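Local coordinates for protein T cell receptor gamma chain (Monodelphis domestica, PDB 7L15) that pairs with the T cell receptor mu chain to form the marsupial gamma mu T cell receptor, which probably recognises antigen at the T cell surface, at residues Val157-Trp161 with Gln186-Leu190; Ile128-Pro132 with Gly143-Cys147; Val4-Pro10 with Val106-Thr111; Tyr38-Glu42 with Ser90-Val94; Lys18-Asn24 with Arg81-Leu87. All coordinates share one frame. Residues are numbered along the deposited sequence.

How the interactions relate
Interactions 3, 4 and 5 belong to the V-set domain, 1 and 2 to the C1-set domain. Interactions 1 and 2 are buried: 1 links facing sheets through side chains, while 2, like 5, joins neighbouring antiparallel strands by backbone hydrogen bonds. Interactions 1 and 2 meet where the backbones of Tyr145 and Cys147 probably hydrogen-bond to those of Leu190 and Ser188. Interaction 3 is partly buried and relies on a glutamine side chain; it meets 4 where Phe107 packs on Tyr38, and 5 where Thr111 packs on Leu23. Interaction 4 mixes a short strand pairing with polar anchoring of a turn. Interaction 5 runs from a leucine-lined interior to an exposed end. Lys158 salt-bridges Glu109, joining interactions 1 and 3.

Interaction 1 of 5, residues Val157-Trp161 with Gln186-Leu190; sequences VKTYW and QVSWL
Trp161 lays one face of its six-membered ring against Leu190, whose CB sits 4.1 Å from the ring centroid and 16° off the normal, a CH-pi contact. Trp161 CE3 also packs on Leu190 CD2 at 3.9 Å. With chi1 at m and chi2 at 69°, the indole reaches across so that its NE1 donates to Ser188 OG at 3.0 Å; the serine takes chi1 p. Both segments are extended and run nearly parallel, 14° apart, with axes 8.5 Å from each other and CA pairs Val157-Gln186, Thr159-Ser188 and Trp161-Leu190 at 8.4, 7.9 and 7.7 Å. This spacing is that of facing sheets: strands 158-163 and 183-193 lie on the two layers of the C1-set immunoglobulin sandwich, and Trp161 is the core tryptophan of such domains, here also edge-to-face with Tyr203. Thr159 points inward toward Ser188, OG1 to OG 4.1 Å. At the segments' N-terminal ends Gln186 (chi1 and chi2 t, chi3 51°) brings OE1 to 3.3 Å from Val157 CG1, while its NE2 bonds to Gly175 O.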
# COMPACT_ATOMS: atom_id res chain seq x y z
N VAL B 157 -4.95 -7.98 -1.98
CA VAL B 157 -5.37 -7.77 -3.36
C VAL B 157 -4.79 -6.43 -3.80
O VAL B 157 -4.53 -5.55 -2.99
CB VAL B 157 -6.91 -7.81 -3.48
CG1 VAL B 157 -7.53 -6.57 -2.84
CG2 VAL B 157 -7.36 -7.97 -4.95
N LYS B 158 -4.56 -6.31 -5.10
CA LYS B 158 -4.00 -5.12 -5.72
C LYS B 158 -4.85 -4.78 -6.93
O LYS B 158 -5.12 -5.66 -7.76
CB LYS B 158 -2.53 -5.35 -6.11
CG LYS B 158 -1.86 -4.21 -6.86
CD LYS B 158 -0.37 -4.51 -7.10
CE LYS B 158 0.34 -3.37 -7.83
NZ LYS B 158 1.74 -3.75 -8.22
N THR B 159 -5.31 -3.54 -7.02
CA THR B 159 -6.20 -3.10 -8.09
C THR B 159 -5.71 -1.76 -8.61
O THR B 159 -5.16 -0.95 -7.86
CB THR B 159 -7.66 -2.97 -7.62
OG1 THR B 159 -7.76 -1.87 -6.71
CG2 THR B 159 -8.14 -4.23 -6.93
N TYR B 160 -5.91 -1.52 -9.91
CA TYR B 160 -5.52 -0.25 -10.50
C TYR B 160 -6.32 -0.01 -11.78
O TYR B 160 -6.79 -0.94 -12.44
CB TYR B 160 -3.99 -0.18 -10.76
CG TYR B 160 -3.32 -1.46 -11.27
CD1 TYR B 160 -3.13 -2.55 -10.43
CD2 TYR B 160 -2.84 -1.55 -12.57
CE1 TYR B 160 -2.51 -3.72 -10.87
CE2 TYR B 160 -2.20 -2.73 -13.04
CZ TYR B 160 -2.04 -3.80 -12.17
OH TYR B 160 -1.44 -4.98 -12.56
N TRP B 161 -6.48 1.27 -12.09
CA TRP B 161 -7.19 1.74 -13.27
C TRP B 161 -6.19 2.43 -14.19
O TRP B 161 -5.39 3.24 -13.73
CB TRP B 161 -8.30 2.71 -12.89
CG TRP B 161 -9.25 2.19 -11.86
CD1 TRP B 161 -8.98 1.95 -10.54
CD2 TRP B 161 -10.63 1.85 -12.05
NE1 TRP B 161 -10.11 1.47 -9.90
CE2 TRP B 161 -11.13 1.41 -10.81
CE3 TRP B 161 -11.49 1.88 -13.16
CZ2 TRP B 161 -12.46 1.00 -10.64
CZ3 TRP B 161 -12.82 1.47 -12.99
CH2 TRP B 161 -13.28 1.03 -11.74
N GLN B 186 -13.30 -5.77 -1.27
CA GLN B 186 -12.78 -4.41 -1.36
C GLN B 186 -13.42 -3.72 -2.54
O GLN B 186 -13.56 -4.31 -3.61
CB GLN B 186 -11.26 -4.38 -1.53
CG GLN B 186 -10.71 -2.97 -1.56
CD GLN B 186 -9.23 -2.91 -1.86
OE1 GLN B 186 -8.76 -3.50 -2.82
NE2 GLN B 186 -8.48 -2.18 -1.02
N VAL B 187 -13.82 -2.46 -2.34
CA VAL B 187 -14.36 -1.66 -3.43
C VAL B 187 -13.33 -0.58 -3.79
O VAL B 187 -12.67 -0.04 -2.92
CB VAL B 187 -15.72 -1.05 -3.06
CG1 VAL B 187 -15.57 0.00 -2.03
CG2 VAL B 187 -16.39 -0.47 -4.27
N SER B 188 -13.18 -0.31 -5.08
CA SER B 188 -12.47 0.89 -5.50
C SER B 188 -13.30 1.63 -6.52
O SER B 188 -14.20 1.06 -7.15
CB SER B 188 -11.10 0.59 -6.10
OG SER B 188 -11.24 0.11 -7.42
N TRP B 189 -13.00 2.91 -6.70
CA TRP B 189 -13.83 3.68 -7.61
C TRP B 189 -13.04 4.84 -8.21
O TRP B 189 -12.09 5.35 -7.61
CB TRP B 189 -15.10 4.18 -6.92
CG TRP B 189 -14.94 5.15 -5.76
CD1 TRP B 189 -15.12 6.51 -5.80
CD2 TRP B 189 -14.66 4.83 -4.39
NE1 TRP B 189 -14.95 7.05 -4.55
CE2 TRP B 189 -14.68 6.04 -3.66
CE3 TRP B 189 -14.40 3.64 -3.70
CZ2 TRP B 189 -14.44 6.10 -2.28
CZ3 TRP B 189 -14.15 3.70 -2.33
CH2 TRP B 189 -14.18 4.92 -1.64
N LEU B 190 -13.45 5.25 -9.41
CA LEU B 190 -12.70 6.22 -10.19
C LEU B 190 -13.67 7.28 -10.71
O LEU B 190 -14.55 6.99 -11.53
CB LEU B 190 -11.97 5.54 -11.34
CG LEU B 190 -11.28 6.44 -12.38
CD1 LEU B 190 -9.99 7.01 -11.82
CD2 LEU B 190 -11.02 5.68 -13.68

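Interaction 2 of 5, residues Ile128-Pro132 with Gly143-Cys147; sequences IFFLP and GTYIC
Two backbone hydrogen bonds fix the register: Phe130 N donates to Ile146 O at 2.9 Å, and Ile146 N returns to Phe130 O at 3.0 Å, making these residues an antiparallel hydrogen-bonded pair with CA atoms 5.0 Å apart. The adjoining non-hydrogen-bonded pair is Phe129 with Cys147, CA to CA 4.6 Å, flanked by CA-H...O contacts from Cys147 CA to Ile128 O (3.5 Å) and from Phe129 CA to Ile146 O (3.3 Å). Strand axes lie 4.7 Å apart at 169°. Past Phe130 the first strand ends, and a water takes over, donating to Thr144 O at 2.5 Å and weakly to Leu131 O at 2.9 Å.

Side chains then sort to the two faces. Phe129 (chi1 m) sets a ring face over Cys147 SG, 4.1 Å from its centroid, a sulfur-aromatic contact. On the opposite face Phe130 CD1 meets Ile146 CG2 at 3.6 Å, and that face turns to the mu chain, where Val143 and Ile190 of that chain pack. Pro132 CD lies over the Tyr145 ring, 3.9 Å from its centroid, while Pro132 CB approaches Gly143 CA at 3.9 Å, leaving no room for a side chain at Gly143. The pairing is that of edge strand A with strand B in the C1-set immunoglobulin sandwich.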
# COMPACT_ATOMS: atom_id res chain seq x y z
N ILE B 128 -17.66 -7.00 -9.45
CA ILE B 128 -18.96 -6.42 -9.79
C ILE B 128 -18.73 -4.96 -10.15
O ILE B 128 -18.19 -4.20 -9.34
CB ILE B 128 -19.98 -6.53 -8.65
CG1 ILE B 128 -20.23 -7.99 -8.29
CG2 ILE B 128 -21.30 -5.88 -9.05
CD1 ILE B 128 -21.29 -8.16 -7.21
N PHE B 129 -19.15 -4.56 -11.34
CA PHE B 129 -18.90 -3.23 -11.88
C PHE B 129 -20.18 -2.41 -11.87
O PHE B 129 -21.25 -2.91 -12.21
CB PHE B 129 -18.37 -3.29 -13.31
CG PHE B 129 -17.00 -3.89 -13.42
CD1 PHE B 129 -15.87 -3.11 -13.29
CD2 PHE B 129 -16.84 -5.25 -13.68
CE1 PHE B 129 -14.61 -3.66 -13.40
CE2 PHE B 129 -15.58 -5.81 -13.81
CZ PHE B 129 -14.47 -5.03 -13.66
N PHE B 130 -20.05 -1.14 -11.50
CA PHE B 130 -21.12 -0.17 -11.59
C PHE B 130 -20.63 0.98 -12.46
O PHE B 130 -19.51 1.47 -12.27
CB PHE B 130 -21.54 0.38 -10.20
CG PHE B 130 -21.87 -0.69 -9.19
CD1 PHE B 130 -20.88 -1.25 -8.41
CD2 PHE B 130 -23.18 -1.08 -8.98
CE1 PHE B 130 -21.18 -2.21 -7.44
CE2 PHE B 130 -23.48 -2.04 -8.02
CZ PHE B 130 -22.48 -2.60 -7.25
N LEU B 131 -21.44 1.41 -13.40
CA LEU B 131 -20.96 2.40 -14.34
C LEU B 131 -21.57 3.77 -14.06
O LEU B 131 -22.59 3.86 -13.37
CB LEU B 131 -21.27 1.96 -15.77
CG LEU B 131 -20.44 0.72 -16.14
CD1 LEU B 131 -21.31 -0.52 -16.13
CD2 LEU B 131 -19.77 0.88 -17.48
N PRO B 132 -20.95 4.85 -14.55
CA PRO B 132 -21.50 6.19 -14.28
C PRO B 132 -22.98 6.26 -14.63
O PRO B 132 -23.42 5.70 -15.62
CB PRO B 132 -20.67 7.09 -15.20
CG PRO B 132 -19.36 6.38 -15.34
CD PRO B 132 -19.70 4.91 -15.33
N GLY B 143 -18.22 11.45 -13.75
CA GLY B 143 -18.81 10.13 -13.63
C GLY B 143 -17.91 9.19 -12.87
O GLY B 143 -16.69 9.25 -13.01
N THR B 144 -18.50 8.31 -12.06
CA THR B 144 -17.74 7.43 -11.19
C THR B 144 -17.92 5.98 -11.61
O THR B 144 -19.05 5.47 -11.67
CB THR B 144 -18.16 7.61 -9.73
OG1 THR B 144 -18.02 8.99 -9.36
CG2 THR B 144 -17.29 6.76 -8.81
N TYR B 145 -16.81 5.33 -11.95
CA TYR B 145 -16.76 3.89 -12.15
C TYR B 145 -16.47 3.24 -10.81
O TYR B 145 -15.65 3.72 -10.04
CB TYR B 145 -15.67 3.50 -13.14
CG TYR B 145 -15.77 4.16 -14.48
CD1 TYR B 145 -15.23 5.43 -14.69
CD2 TYR B 145 -16.40 3.53 -15.53
CE1 TYR B 145 -15.33 6.05 -15.92
CE2 TYR B 145 -16.50 4.13 -16.76
CZ TYR B 145 -15.96 5.39 -16.96
OH TYR B 145 -16.08 5.97 -18.20
N ILE B 146 -17.15 2.14 -10.55
CA ILE B 146 -17.01 1.46 -9.28
C ILE B 146 -16.73 -0.00 -9.58
O ILE B 146 -17.48 -0.63 -10.33
CB ILE B 146 -18.28 1.61 -8.42
CG1 ILE B 146 -18.57 3.08 -8.14
CG2 ILE B 146 -18.15 0.78 -7.14
CD1 ILE B 146 -20.01 3.34 -7.63
N CYS B 147 -15.68 -0.56 -8.99
CA CYS B 147 -15.53 -2.00 -9.00
C CYS B 147 -15.49 -2.54 -7.58
O CYS B 147 -14.57 -2.21 -6.81
CB CYS B 147 -14.28 -2.46 -9.75
SG CYS B 147 -14.29 -4.29 -9.73
O HOH W 1 -21.46 5.02 -10.98

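Interaction 3 of 5, residues Val4-Pro10 with Val106-Thr111; sequences VALEQRP and VFGEGT
Gln8, Leu6 and Val106 carry this contact between the N-terminal strand of the V-set domain and its last strand, at the Phe-Gly-X-Gly motif (Phe107 to Gly110) that joining segments supply. The two segments run almost in the same direction, 4° apart end to end, with Leu6 CA 4.8 Å from Gly108 CA and Gln8 CA 6.1 Å from Gly110 CA. The side-chain amide of Gln8 (chi1 m, chi2 t) bridges the segments: Gln8 OE1 accepts from Gly110 N at 2.9 Å and also from Cys97 N, while its NE2 donates to Tyr95 O, so one amide ties three strands together. Gln8 OE1 sits 3.4 Å from Gly108 CA, where a side chain would collide with it. Leu6 (chi1 m) places CD1 3.9 Å from Val106 CG1, and Val106 CG2 meets Val4 CG1 at 3.6 Å. A cis peptide precedes Pro10, whose O accepts from Thr111 OG1 (chi1 m) at 2.9 Å.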
# COMPACT_ATOMS: atom_id res chain seq x y z
N VAL B 4 16.83 1.34 -11.97
CA VAL B 4 16.70 -0.03 -11.49
C VAL B 4 15.33 -0.25 -10.87
O VAL B 4 14.78 0.64 -10.20
CB VAL B 4 17.84 -0.36 -10.50
CG1 VAL B 4 17.71 0.44 -9.22
CG2 VAL B 4 17.87 -1.85 -10.21
N ALA B 5 14.76 -1.43 -11.11
CA ALA B 5 13.41 -1.76 -10.65
C ALA B 5 13.29 -3.25 -10.38
O ALA B 5 13.84 -4.07 -11.13
CB ALA B 5 12.35 -1.34 -11.67
N LEU B 6 12.54 -3.60 -9.34
CA LEU B 6 12.37 -4.98 -8.91
C LEU B 6 10.89 -5.32 -8.84
O LEU B 6 10.09 -4.53 -8.34
CB LEU B 6 13.01 -5.22 -7.53
CG LEU B 6 14.43 -4.70 -7.26
CD1 LEU B 6 14.43 -3.20 -7.01
CD2 LEU B 6 15.00 -5.44 -6.06
N GLU B 7 10.55 -6.50 -9.34
CA GLU B 7 9.17 -6.96 -9.46
C GLU B 7 8.99 -8.22 -8.61
O GLU B 7 9.84 -9.12 -8.64
CB GLU B 7 8.82 -7.25 -10.93
CG GLU B 7 7.40 -7.78 -11.16
CD GLU B 7 7.20 -8.39 -12.55
OE1 GLU B 7 7.63 -9.55 -12.77
OE2 GLU B 7 6.60 -7.73 -13.42
N GLN B 8 7.88 -8.30 -7.87
CA GLN B 8 7.61 -9.41 -6.97
C GLN B 8 6.19 -9.90 -7.18
O GLN B 8 5.24 -9.12 -7.05
CB GLN B 8 7.82 -9.01 -5.50
CG GLN B 8 9.27 -8.75 -5.13
CD GLN B 8 9.47 -8.53 -3.63
OE1 GLN B 8 9.66 -7.39 -3.17
NE2 GLN B 8 9.43 -9.62 -2.86
N ARG B 9 6.04 -11.18 -7.50
CA ARG B 9 4.74 -11.78 -7.77
C ARG B 9 4.85 -13.25 -7.42
O ARG B 9 5.93 -13.83 -7.55
CB ARG B 9 4.31 -11.62 -9.25
CG ARG B 9 4.00 -10.18 -9.69
CD ARG B 9 3.44 -10.11 -11.11
NE ARG B 9 3.39 -8.73 -11.61
CZ ARG B 9 2.80 -8.36 -12.74
NH1 ARG B 9 2.19 -9.27 -13.50
NH2 ARG B 9 2.81 -7.10 -13.11
N PRO B 10 3.76 -13.88 -6.94
CA PRO B 10 2.45 -13.29 -6.64
C PRO B 10 2.49 -12.34 -5.44
O PRO B 10 3.51 -12.28 -4.76
CB PRO B 10 1.57 -14.52 -6.36
CG PRO B 10 2.53 -15.62 -6.03
CD PRO B 10 3.74 -15.35 -6.86
N VAL B 106 17.01 0.45 -3.46
CA VAL B 106 15.71 0.34 -4.12
C VAL B 106 15.09 -1.00 -3.76
O VAL B 106 15.76 -2.04 -3.81
CB VAL B 106 15.83 0.48 -5.65
CG1 VAL B 106 14.46 0.58 -6.26
CG2 VAL B 106 16.68 1.69 -6.01
N PHE B 107 13.80 -0.98 -3.44
CA PHE B 107 13.09 -2.13 -2.90
C PHE B 107 11.95 -2.54 -3.82
O PHE B 107 11.25 -1.69 -4.39
CB PHE B 107 12.47 -1.82 -1.52
CG PHE B 107 13.45 -1.78 -0.39
CD1 PHE B 107 14.37 -0.74 -0.29
CD2 PHE B 107 13.44 -2.77 0.58
CE1 PHE B 107 15.28 -0.71 0.75
CE2 PHE B 107 14.33 -2.74 1.63
CZ PHE B 107 15.26 -1.71 1.72
N GLY B 108 11.74 -3.84 -3.93
CA GLY B 108 10.52 -4.33 -4.50
C GLY B 108 9.32 -3.98 -3.65
O GLY B 108 9.41 -3.56 -2.49
N GLU B 109 8.15 -4.20 -4.24
CA GLU B 109 6.89 -3.90 -3.58
C GLU B 109 6.55 -4.91 -2.49
O GLU B 109 5.70 -4.63 -1.65
CB GLU B 109 5.79 -3.84 -4.66
CG GLU B 109 4.74 -2.77 -4.44
CD GLU B 109 3.73 -2.71 -5.58
OE1 GLU B 109 2.82 -3.57 -5.61
OE2 GLU B 109 3.86 -1.82 -6.45
N GLY B 110 7.18 -6.08 -2.47
CA GLY B 110 6.96 -7.04 -1.41
C GLY B 110 5.91 -8.09 -1.69
O GLY B 110 4.90 -7.81 -2.34
N THR B 111 6.15 -9.31 -1.22
CA THR B 111 5.14 -10.36 -1.22
C THR B 111 4.80 -10.70 0.22
O THR B 111 5.69 -10.82 1.07
CB THR B 111 5.64 -11.60 -1.96
OG1 THR B 111 5.84 -11.29 -3.34
CG2 THR B 111 4.61 -12.71 -1.89

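Interaction 4 of 5, residues Tyr38-Glu42 with Ser90-Val94; sequences YRSQE and SDSGV
Ser40 and Val94 form one antiparallel hydrogen-bonded pair, CA atoms 5.1 Å apart: Ser40 N donates to Val94 O at 2.7 Å and Val94 N to Ser40 O at 2.9 Å. Here strand 34-40 ends beside the start of strand 93-101, the C and F strands of the V-set sheet that faces the mu chain. Past this pair Gln41 (chi1 m, chi2 t) sends NE2 between two carbonyls of the turn, 3-10 at Ser90-Asp91, donating to Ser90 O at 2.8 Å and to Ser92 O at 2.9 Å. Ser92 OG bonds to Val89 O. Gly93, at phi 160° and psi -174°, lets the chain pass close, its CA 3.4 Å from Ser40 O, where a side chain would clash. Arg39 (chi1 t) NH1 forms a long salt bridge, 4.0 Å, with Asp91 OD1 and a weak hydrogen bond with Tyr95 OH; Asp91 OD2 pairs with Lys69 and accepts from Gln88 N. The Asp91 carbonyl accepts from Tyr95 OH four residues on, the immunoglobulin tyrosine corner. With its carbonyls and carboxylate met by Gln41, Tyr95, Lys69 and more loosely Arg39, the turn before strand 93-101 is held by side-chain donors where strand pairing stops.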
# COMPACT_ATOMS: atom_id res chain seq x y z
N TYR B 38 14.73 -8.44 2.59
CA TYR B 38 14.31 -7.86 3.86
C TYR B 38 12.94 -8.40 4.25
O TYR B 38 12.15 -8.81 3.39
CB TYR B 38 14.24 -6.31 3.77
CG TYR B 38 15.61 -5.62 3.73
CD1 TYR B 38 16.35 -5.57 2.56
CD2 TYR B 38 16.12 -5.00 4.86
CE1 TYR B 38 17.59 -4.94 2.52
CE2 TYR B 38 17.35 -4.36 4.83
CZ TYR B 38 18.08 -4.34 3.66
OH TYR B 38 19.30 -3.70 3.65
N ARG B 39 12.67 -8.41 5.55
CA ARG B 39 11.39 -8.83 6.07
C ARG B 39 10.83 -7.74 6.96
O ARG B 39 11.55 -7.14 7.76
CB ARG B 39 11.47 -10.14 6.86
CG ARG B 39 10.14 -10.52 7.51
CD ARG B 39 10.18 -11.92 8.11
NE ARG B 39 11.18 -12.01 9.16
CZ ARG B 39 11.54 -13.14 9.76
NH1 ARG B 39 10.98 -14.29 9.41
NH2 ARG B 39 12.44 -13.10 10.72
N SER B 40 9.52 -7.54 6.86
CA SER B 40 8.81 -6.57 7.66
C SER B 40 7.68 -7.27 8.40
O SER B 40 6.85 -7.95 7.78
CB SER B 40 8.26 -5.48 6.76
OG SER B 40 7.32 -4.71 7.46
N GLN B 41 7.61 -7.08 9.73
CA GLN B 41 6.53 -7.62 10.54
C GLN B 41 5.99 -6.51 11.42
O GLN B 41 6.74 -5.67 11.91
CB GLN B 41 6.98 -8.84 11.40
CG GLN B 41 7.52 -10.05 10.61
CD GLN B 41 8.09 -11.16 11.51
OE1 GLN B 41 8.83 -10.91 12.47
NE2 GLN B 41 7.74 -12.40 11.19
N GLU B 42 4.67 -6.52 11.61
CA GLU B 42 3.97 -5.52 12.40
C GLU B 42 4.64 -5.29 13.75
O GLU B 42 4.89 -6.23 14.50
CB GLU B 42 2.53 -5.99 12.62
CG GLU B 42 1.61 -4.94 13.19
CD GLU B 42 1.39 -3.79 12.23
OE1 GLU B 42 1.44 -4.01 11.00
OE2 GLU B 42 1.17 -2.65 12.71
N SER B 90 5.12 -17.61 13.05
CA SER B 90 6.00 -16.49 13.33
C SER B 90 6.78 -16.02 12.10
O SER B 90 7.48 -15.01 12.20
CB SER B 90 6.97 -16.89 14.44
OG SER B 90 7.77 -17.98 14.02
N ASP B 91 6.69 -16.72 10.97
CA ASP B 91 7.32 -16.29 9.73
C ASP B 91 6.46 -15.34 8.91
O ASP B 91 6.99 -14.75 7.96
CB ASP B 91 7.68 -17.50 8.86
CG ASP B 91 8.65 -18.42 9.53
OD1 ASP B 91 9.56 -17.90 10.23
OD2 ASP B 91 8.51 -19.65 9.39
N SER B 92 5.17 -15.20 9.21
CA SER B 92 4.31 -14.31 8.45
C SER B 92 4.86 -12.89 8.45
O SER B 92 5.37 -12.40 9.46
CB SER B 92 2.89 -14.30 9.04
OG SER B 92 2.40 -15.62 9.14
N GLY B 93 4.74 -12.22 7.31
CA GLY B 93 5.11 -10.83 7.19
C GLY B 93 5.32 -10.50 5.72
O GLY B 93 5.05 -11.33 4.84
N VAL B 94 5.79 -9.29 5.46
CA VAL B 94 6.05 -8.85 4.09
C VAL B 94 7.54 -8.97 3.79
O VAL B 94 8.38 -8.43 4.53
CB VAL B 94 5.54 -7.43 3.85
CG1 VAL B 94 5.65 -7.05 2.36
CG2 VAL B 94 4.10 -7.31 4.32

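Interaction 5 of 5, residues Lys18-Asn24 with Arg81-Leu87; sequences KQSASLN and RLIVSDL
Leu23 and Leu82 face each other on the sheet's inner side, CB to CB 4.3 Å, with Leu23 CD1 4.3 Å from Val84 CG2 and Ala21 CB 3.8 Å from Leu87 CD1. Leu23 and Leu87 take chi1 m, Leu82 and Val84 t. These are the B and E strands of the V-set sandwich, covered by Tyr95 and Leu113 of the opposing sheet. They run antiparallel at 159°, axes 4.5 Å apart. Leu23 N donates to Leu82 O (2.7 Å), Leu82 N to Leu23 O (2.9 Å), Val84 N to Ala21 O (2.9 Å) and, weakly, Ala21 N to Val84 O (3.1 Å). Ser22 pairs with Ile83 on the outer face, where Arg81 NH1 lies 3.5 Å from Ser22 CB. Beyond the strands, Leu87 N bonds to Gln19 O (2.8 Å) and Lys18 N to Leu87 O (2.7 Å), with Lys18 and Asp86 at positive phi. Backbone bonding thus outlasts the strands, while side chains split into an apolar inner face and a mixed outer one, Ile83 among Ser22, Asn24 and Arg81.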
# COMPACT_ATOMS: atom_id res chain seq x y z
N LYS B 18 4.95 -25.96 8.66
CA LYS B 18 5.85 -27.01 8.21
C LYS B 18 5.98 -27.06 6.68
O LYS B 18 6.79 -27.85 6.17
CB LYS B 18 5.46 -28.40 8.74
CG LYS B 18 5.08 -28.40 10.23
CD LYS B 18 5.03 -29.80 10.85
CE LYS B 18 4.45 -29.76 12.27
NZ LYS B 18 5.37 -30.30 13.31
N GLN B 19 5.24 -26.23 5.94
CA GLN B 19 5.39 -26.16 4.49
C GLN B 19 6.53 -25.20 4.15
O GLN B 19 7.31 -24.78 5.01
CB GLN B 19 4.06 -25.77 3.85
CG GLN B 19 2.92 -26.69 4.27
CD GLN B 19 1.57 -26.37 3.63
OE1 GLN B 19 1.29 -25.24 3.24
NE2 GLN B 19 0.71 -27.40 3.53
N SER B 20 6.66 -24.87 2.87
CA SER B 20 7.72 -23.97 2.43
C SER B 20 7.13 -22.99 1.43
O SER B 20 5.98 -23.11 1.01
CB SER B 20 8.88 -24.73 1.79
OG SER B 20 8.48 -25.19 0.50
N ALA B 21 7.93 -22.00 1.04
CA ALA B 21 7.41 -20.94 0.20
C ALA B 21 8.54 -20.37 -0.63
O ALA B 21 9.61 -20.09 -0.10
CB ALA B 21 6.76 -19.84 1.05
N SER B 22 8.28 -20.17 -1.93
CA SER B 22 9.25 -19.59 -2.85
C SER B 22 8.76 -18.21 -3.27
O SER B 22 7.67 -18.07 -3.83
CB SER B 22 9.44 -20.47 -4.08
OG SER B 22 9.74 -21.80 -3.70
N LEU B 23 9.59 -17.20 -3.03
CA LEU B 23 9.25 -15.82 -3.34
C LEU B 23 10.08 -15.38 -4.53
O LEU B 23 11.27 -15.69 -4.60
CB LEU B 23 9.50 -14.91 -2.13
CG LEU B 23 8.47 -15.04 -1.00
CD1 LEU B 23 8.86 -16.12 -0.05
CD2 LEU B 23 8.33 -13.72 -0.28
N ASN B 24 9.44 -14.66 -5.45
CA ASN B 24 10.06 -14.28 -6.71
C ASN B 24 10.45 -12.81 -6.70
O ASN B 24 9.74 -11.96 -6.17
CB ASN B 24 9.10 -14.54 -7.88
CG ASN B 24 8.71 -15.99 -8.00
OD1 ASN B 24 9.45 -16.89 -7.61
ND2 ASN B 24 7.53 -16.24 -8.57
N ARG B 81 15.14 -15.95 -6.36
CA ARG B 81 14.05 -16.55 -5.60
C ARG B 81 14.51 -16.81 -4.17
O ARG B 81 15.64 -17.25 -3.94
CB ARG B 81 13.58 -17.88 -6.25
CG ARG B 81 12.88 -17.71 -7.60
CD ARG B 81 12.42 -19.06 -8.17
NE ARG B 81 11.19 -19.55 -7.54
CZ ARG B 81 10.01 -19.65 -8.15
NH1 ARG B 81 8.95 -20.10 -7.49
NH2 ARG B 81 9.89 -19.29 -9.42
N LEU B 82 13.63 -16.53 -3.21
CA LEU B 82 13.87 -16.79 -1.80
C LEU B 82 12.99 -17.95 -1.35
O LEU B 82 11.76 -17.90 -1.51
CB LEU B 82 13.58 -15.55 -0.96
CG LEU B 82 13.56 -15.72 0.56
CD1 LEU B 82 14.97 -15.98 1.09
CD2 LEU B 82 12.93 -14.52 1.26
N ILE B 83 13.60 -18.98 -0.78
CA ILE B 83 12.86 -20.11 -0.22
C ILE B 83 12.92 -20.02 1.29
O ILE B 83 14.00 -19.89 1.87
CB ILE B 83 13.42 -21.45 -0.71
CG1 ILE B 83 13.18 -21.61 -2.21
CG2 ILE B 83 12.75 -22.59 0.07
CD1 ILE B 83 13.33 -23.04 -2.71
N VAL B 84 11.74 -20.08 1.92
CA VAL B 84 11.61 -20.08 3.36
C VAL B 84 11.05 -21.44 3.75
O VAL B 84 9.92 -21.79 3.39
CB VAL B 84 10.70 -18.94 3.84
CG1 VAL B 84 10.69 -18.86 5.36
CG2 VAL B 84 11.20 -17.64 3.26
N SER B 85 11.86 -22.24 4.44
CA SER B 85 11.50 -23.61 4.75
C SER B 85 10.80 -23.70 6.10
O SER B 85 10.85 -22.77 6.92
CB SER B 85 12.74 -24.52 4.76
OG SER B 85 13.52 -24.33 3.60
N ASP B 86 10.14 -24.84 6.32
CA ASP B 86 9.57 -25.24 7.60
C ASP B 86 8.81 -24.08 8.24
O ASP B 86 9.08 -23.66 9.36
CB ASP B 86 10.66 -25.78 8.54
CG ASP B 86 10.08 -26.33 9.85
OD1 ASP B 86 9.19 -27.21 9.79
OD2 ASP B 86 10.50 -25.87 10.94
N LEU B 87 7.86 -23.57 7.46
CA LEU B 87 7.13 -22.38 7.84
C LEU B 87 6.47 -22.53 9.21
O LEU B 87 5.94 -23.59 9.54
CB LEU B 87 6.08 -22.07 6.77
CG LEU B 87 6.77 -21.62 5.49
CD1 LEU B 87 5.79 -21.51 4.34
CD2 LEU B 87 7.48 -20.28 5.72